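Local coordinates for protein N-isopropylammelide isopropylaminohydrolase (Burkholderia multivorans ATCC 17616, PDB 6NBO) that is a zinc-containing enzyme of the amidohydrolase family, with a TIM-barrel core and a small beta domain beside it, at residues N16-T19 and D23-D26; L12-V17 and A365-V370. All blocks are in the same frame, centred on the assembly; numbering follows the deposited sequence.

Contact 1: residues N16-T19 and D23-D26; sequences NVRT and DALD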
loop_
_atom_site.group_PDB
_atom_site.type_symbol
_atom_site.label_atom_id
_atom_site.label_comp_id
_atom_site.label_asym_id
_atom_site.label_seq_id
_atom_site.Cartn_x
_atom_site.Cartn_y
_atom_site.Cartn_z
ATOM N N ASN A 16 29.316 -3.765 2.327
ATOM C CA ASN A 16 29.259 -5.171 2.730
ATOM C C ASN A 16 27.829 -5.599 3.089
ATOM O O ASN A 16 27.541 -6.028 4.210
ATOM C CB ASN A 16 30.226 -5.422 3.894
ATOM C CG ASN A 16 30.292 -6.876 4.302
ATOM O OD1 ASN A 16 29.996 -7.770 3.510
ATOM N ND2 ASN A 16 30.682 -7.122 5.548
ATOM N N VAL A 17 26.930 -5.466 2.113
ATOM C CA VAL A 17 25.551 -5.930 2.244
ATOM C C VAL A 17 25.242 -6.891 1.105
ATOM O O VAL A 17 25.972 -6.986 0.123
ATOM C CB VAL A 17 24.537 -4.779 2.259
ATOM C CG1 VAL A 17 24.731 -3.913 3.502
ATOM C CG2 VAL A 17 24.652 -3.956 0.976
ATOM N N ARG A 18 24.135 -7.607 1.250
ATOM C CA ARG A 18 23.699 -8.595 0.276
ATOM C C ARG A 18 22.281 -8.252 -0.156
ATOM O O ARG A 18 21.423 -7.967 0.686
ATOM C CB ARG A 18 23.749 -10.003 0.858
ATOM C CG ARG A 18 25.163 -10.552 1.102
ATOM C CD ARG A 18 25.101 -11.842 1.917
ATOM N NE ARG A 18 24.429 -11.620 3.195
ATOM C CZ ARG A 18 23.379 -12.308 3.624
ATOM N NH1 ARG A 18 22.881 -13.294 2.888
ATOM N NH2 ARG A 18 22.834 -12.020 4.801
ATOM N N THR A 19 22.031 -8.263 -1.455
ATOM C CA THR A 19 20.667 -8.046 -1.913
ATOM C C THR A 19 19.870 -9.343 -1.986
ATOM O O THR A 19 18.676 -9.307 -2.302
ATOM C CB THR A 19 20.671 -7.350 -3.271
ATOM O OG1 THR A 19 21.364 -8.172 -4.213
ATOM C CG2 THR A 19 21.365 -5.994 -3.167
ATOM N N ASP A 23 26.460 -12.388 -4.486
ATOM C CA ASP A 23 27.592 -11.985 -3.666
ATOM C C ASP A 23 27.330 -10.623 -3.022
ATOM O O ASP A 23 26.511 -9.830 -3.488
ATOM C CB ASP A 23 28.868 -11.945 -4.505
ATOM C CG ASP A 23 29.182 -13.285 -5.140
ATOM O OD1 ASP A 23 28.847 -14.324 -4.528
ATOM O OD2 ASP A 23 29.759 -13.297 -6.249
ATOM N N ALA A 24 28.028 -10.366 -1.919
ATOM C CA ALA A 24 27.863 -9.103 -1.221
ATOM C C ALA A 24 28.381 -7.953 -2.079
ATOM O O ALA A 24 29.216 -8.134 -2.965
ATOM C CB ALA A 24 28.597 -9.126 0.118
ATOM N N LEU A 25 27.869 -6.756 -1.811
ATOM C CA LEU A 25 28.341 -5.574 -2.523
ATOM C C LEU A 25 28.238 -4.362 -1.607
ATOM O O LEU A 25 27.767 -4.456 -0.469
ATOM C CB LEU A 25 27.554 -5.364 -3.824
ATOM C CG LEU A 25 26.024 -5.445 -3.806
ATOM C CD1 LEU A 25 25.357 -4.281 -3.077
ATOM C CD2 LEU A 25 25.503 -5.545 -5.234
ATOM N N ASP A 26 28.692 -3.217 -2.114
ATOM C CA ASP A 26 28.500 -1.933 -1.458
ATOM C C ASP A 26 27.460 -1.129 -2.221
ATOM O O ASP A 26 27.245 -1.323 -3.419
ATOM C CB ASP A 26 29.796 -1.115 -1.384
ATOM C CG ASP A 26 30.956 -1.883 -0.788
ATOM O OD1 ASP A 26 30.752 -2.799 0.035
ATOM O OD2 ASP A 26 32.091 -1.550 -1.162
#
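Val-17 and Leu-25 face each other as an antiparallel hydrogen-bonded pair of a beta hairpin, and Asn-16 also faces Leu-25, which makes the place a G1 beta bulge. Leu-25 N gives its hydrogen to Val-17 O at 2.7 Å, and Val-17 N returns one to Leu-25 O at 2.9 Å. The extra residue is Asn-16, whose positive phi (65°) puts it in the left-handed region, which asparagine tolerates better than most side chains. Here the chain turns a corner, and 16-19 leaves at a steep angle to 24-26. On one face of the hairpin, Val-17 CG2 lies 4.1 Å from Leu-25 CD1, the two branched side chains crossing at a slant. Leu-25 reaches this position with CG between its own N and carbonyl carbon (chi1 47°). Before the bridge, Ala-24 presents only a methyl to its neighbours: its CA sits 3.1 Å from Val-17 O in a CA-H...O contact, and its CB lies 3.8 Å from Arg-18 CG. Beyond that methylene, the guanidinium N-H groups of Arg-18 bond the backbone carbonyls of Gly-54, Ala-372 and Met-373, so the long arginine gives the contact its aliphatic part. Asp-26 divides its carboxylate, OD2 accepting from Leu-41 N, while OD1 takes the backbone hydrogen of Asn-16 N on its anti side, 2.9 Å away and 20° out of the carboxylate plane.

Contact 2: residues L12-V17 and A365-V370; sequences LLIRNV and ADVVLV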
loop_
_atom_site.group_PDB
_atom_site.type_symbol
_atom_site.label_atom_id
_atom_site.label_comp_id
_atom_site.label_asym_id
_atom_site.label_seq_id
_atom_site.Cartn_x
_atom_site.Cartn_y
_atom_site.Cartn_z
ATOM N N LEU A 12 26.831 8.722 1.184
ATOM C CA LEU A 12 26.792 7.629 2.148
ATOM C C LEU A 12 27.187 6.342 1.442
ATOM O O LEU A 12 26.562 5.959 0.449
ATOM C CB LEU A 12 25.402 7.481 2.769
ATOM C CG LEU A 12 25.230 6.311 3.741
ATOM C CD1 LEU A 12 26.108 6.481 4.965
ATOM C CD2 LEU A 12 23.757 6.201 4.135
ATOM N N LEU A 13 28.226 5.686 1.941
ATOM C CA LEU A 13 28.674 4.404 1.413
ATOM C C LEU A 13 28.286 3.334 2.424
ATOM O O LEU A 13 28.831 3.292 3.531
ATOM C CB LEU A 13 30.183 4.402 1.156
ATOM C CG LEU A 13 30.762 3.076 0.642
ATOM C CD1 LEU A 13 30.078 2.652 -0.653
ATOM C CD2 LEU A 13 32.262 3.191 0.443
ATOM N N ILE A 14 27.344 2.480 2.041
ATOM C CA ILE A 14 26.951 1.328 2.845
ATOM C C ILE A 14 27.760 0.136 2.347
ATOM O O ILE A 14 27.540 -0.352 1.235
ATOM C CB ILE A 14 25.449 1.052 2.733
ATOM C CG1 ILE A 14 24.637 2.305 3.108
ATOM C CG2 ILE A 14 25.073 -0.171 3.587
ATOM C CD1 ILE A 14 23.114 2.147 2.834
ATOM N N ARG A 15 28.701 -0.328 3.159
ATOM C CA ARG A 15 29.588 -1.401 2.750
ATOM C C ARG A 15 29.044 -2.760 3.164
ATOM O O ARG A 15 28.429 -2.904 4.221
ATOM C CB ARG A 15 30.971 -1.217 3.361
ATOM C CG ARG A 15 31.832 -0.198 2.637
ATOM C CD ARG A 15 33.191 -0.137 3.286
ATOM N NE ARG A 15 34.058 0.819 2.612
ATOM C CZ ARG A 15 34.990 1.532 3.233
ATOM N NH1 ARG A 15 35.165 1.396 4.544
ATOM N NH2 ARG A 15 35.743 2.382 2.548
ATOM N N ASN A 16 29.316 -3.765 2.327
ATOM C CA ASN A 16 29.259 -5.171 2.730
ATOM C C ASN A 16 27.829 -5.599 3.089
ATOM O O ASN A 16 27.541 -6.028 4.210
ATOM C CB ASN A 16 30.226 -5.422 3.894
ATOM C CG ASN A 16 30.292 -6.876 4.302
ATOM O OD1 ASN A 16 29.996 -7.770 3.510
ATOM N ND2 ASN A 16 30.682 -7.122 5.548
ATOM N N VAL A 17 26.930 -5.466 2.113
ATOM C CA VAL A 17 25.551 -5.930 2.244
ATOM C C VAL A 17 25.242 -6.891 1.105
ATOM O O VAL A 17 25.972 -6.986 0.123
ATOM C CB VAL A 17 24.537 -4.779 2.259
ATOM C CG1 VAL A 17 24.731 -3.913 3.502
ATOM C CG2 VAL A 17 24.652 -3.956 0.976
ATOM N N ALA A 365 17.178 6.516 -2.889
ATOM C CA ALA A 365 18.025 5.805 -1.935
ATOM C C ALA A 365 17.233 5.467 -0.667
ATOM O O ALA A 365 17.435 6.036 0.409
ATOM C CB ALA A 365 19.262 6.634 -1.619
ATOM N N ASP A 366 16.313 4.509 -0.818
ATOM C CA ASP A 366 15.609 3.883 0.300
ATOM C C ASP A 366 16.221 2.505 0.517
ATOM O O ASP A 366 16.148 1.646 -0.367
ATOM C CB ASP A 366 14.107 3.753 0.029
ATOM C CG ASP A 366 13.402 5.106 -0.144
ATOM O OD1 ASP A 366 14.044 6.164 0.039
ATOM O OD2 ASP A 366 12.192 5.107 -0.465
ATOM N N VAL A 367 16.836 2.296 1.676
ATOM C CA VAL A 367 17.576 1.069 1.941
ATOM C C VAL A 367 17.255 0.611 3.356
ATOM O O VAL A 367 17.299 1.406 4.300
ATOM C CB VAL A 367 19.100 1.241 1.769
ATOM C CG1 VAL A 367 19.800 -0.092 1.968
ATOM C CG2 VAL A 367 19.442 1.810 0.391
ATOM N N VAL A 368 16.941 -0.673 3.497
ATOM C CA VAL A 368 16.563 -1.277 4.770
ATOM C C VAL A 368 17.485 -2.465 4.987
ATOM O O VAL A 368 17.522 -3.377 4.154
ATOM C CB VAL A 368 15.085 -1.707 4.764
ATOM C CG1 VAL A 368 14.673 -2.367 6.097
ATOM C CG2 VAL A 368 14.199 -0.512 4.449
ATOM N N LEU A 369 18.256 -2.449 6.080
ATOM C CA LEU A 369 19.170 -3.544 6.386
ATOM C C LEU A 369 18.543 -4.449 7.435
ATOM O O LEU A 369 18.020 -3.954 8.440
ATOM C CB LEU A 369 20.516 -3.029 6.902
ATOM C CG LEU A 369 21.292 -2.081 5.987
ATOM C CD1 LEU A 369 22.698 -1.874 6.552
ATOM C CD2 LEU A 369 21.329 -2.622 4.561
ATOM N N VAL A 370 18.612 -5.769 7.211
ATOM C CA VAL A 370 18.135 -6.759 8.182
ATOM C C VAL A 370 19.140 -7.895 8.298
ATOM O O VAL A 370 19.757 -8.300 7.304
ATOM C CB VAL A 370 16.740 -7.327 7.814
ATOM C CG1 VAL A 370 15.695 -6.260 7.967
ATOM C CG2 VAL A 370 16.729 -7.919 6.408
#
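Leu-369 reaches across to meet both Val-17 and Ile-14, while Val-367, two residues earlier on the same strand, meets Ile-14. From CB the leucine runs to CG, which lies anti to the carbonyl carbon (chi1 -58°), and this carries the fork at CG across to the strand of 12-17. There the two methyls part. CD2 goes to Val-17 CG1 at 3.8 Å, the closest approach of the contact. CD1 rests between two residues, 4.2 Å from that same valine CG1 and equally far from Ile-14 CG2. Thus the valine methyl spans the fork, with the two side chains at about a right angle, whereas Ile-14 and Leu-369 slide past each other in opposite directions. The backbones stay well apart, with Val-17 CA 8.0 Å from Leu-369 CA, and the meeting is one of side chains. This is face-to-face packing of beta structure in the small domain that amidohydrolases commonly build beside the barrel from both ends of the chain. Strand 11-17 supplies one side, with Ile-14 before its corner at Asn-16 and Val-17 after it both pointing toward 365-370; strand 367-370, a neighbour of strand 56-66, supplies the other. Residues alternate along the second strand: Val-367 and Leu-369 point toward 12-17, whereas Val-368 and Val-370 lean on Arg-385. The beta-branched valines and isoleucine are at home in strands, and all four side chains lack polar atoms to satisfy. Ala-57 of strand 56-66 helps to enclose the interface, touching Val-17, Val-367 and Leu-369, and Ile-29 lies against Ile-14. The longer arm of the isoleucine is extended (chi2 172°) and ends tip to tip with the valine across from it, Ile-14 CD1 lying 4.1 Å from Val-367 CG1.

The two contacts lie about 9 Å apart, centre to centre, and share Asn-16 and Val-17. Both start from strand 11-17: contact 1 pairs its end with the next strand, 25-30, a neighbour in the same four-stranded sheet, whereas contact 2 packs its side chains against strand 367-370, almost 350 residues later. One is therefore local hairpin structure, the other a long-range junction that brings the N-terminal strands and a strand from late in the chain together beside the barrel formed by the residues between. Val-17 takes part in both, through different methyls. Neither contact includes the zinc ligands, such as His-65, His-67 and Asp-304; both belong to the architecture of the small domain.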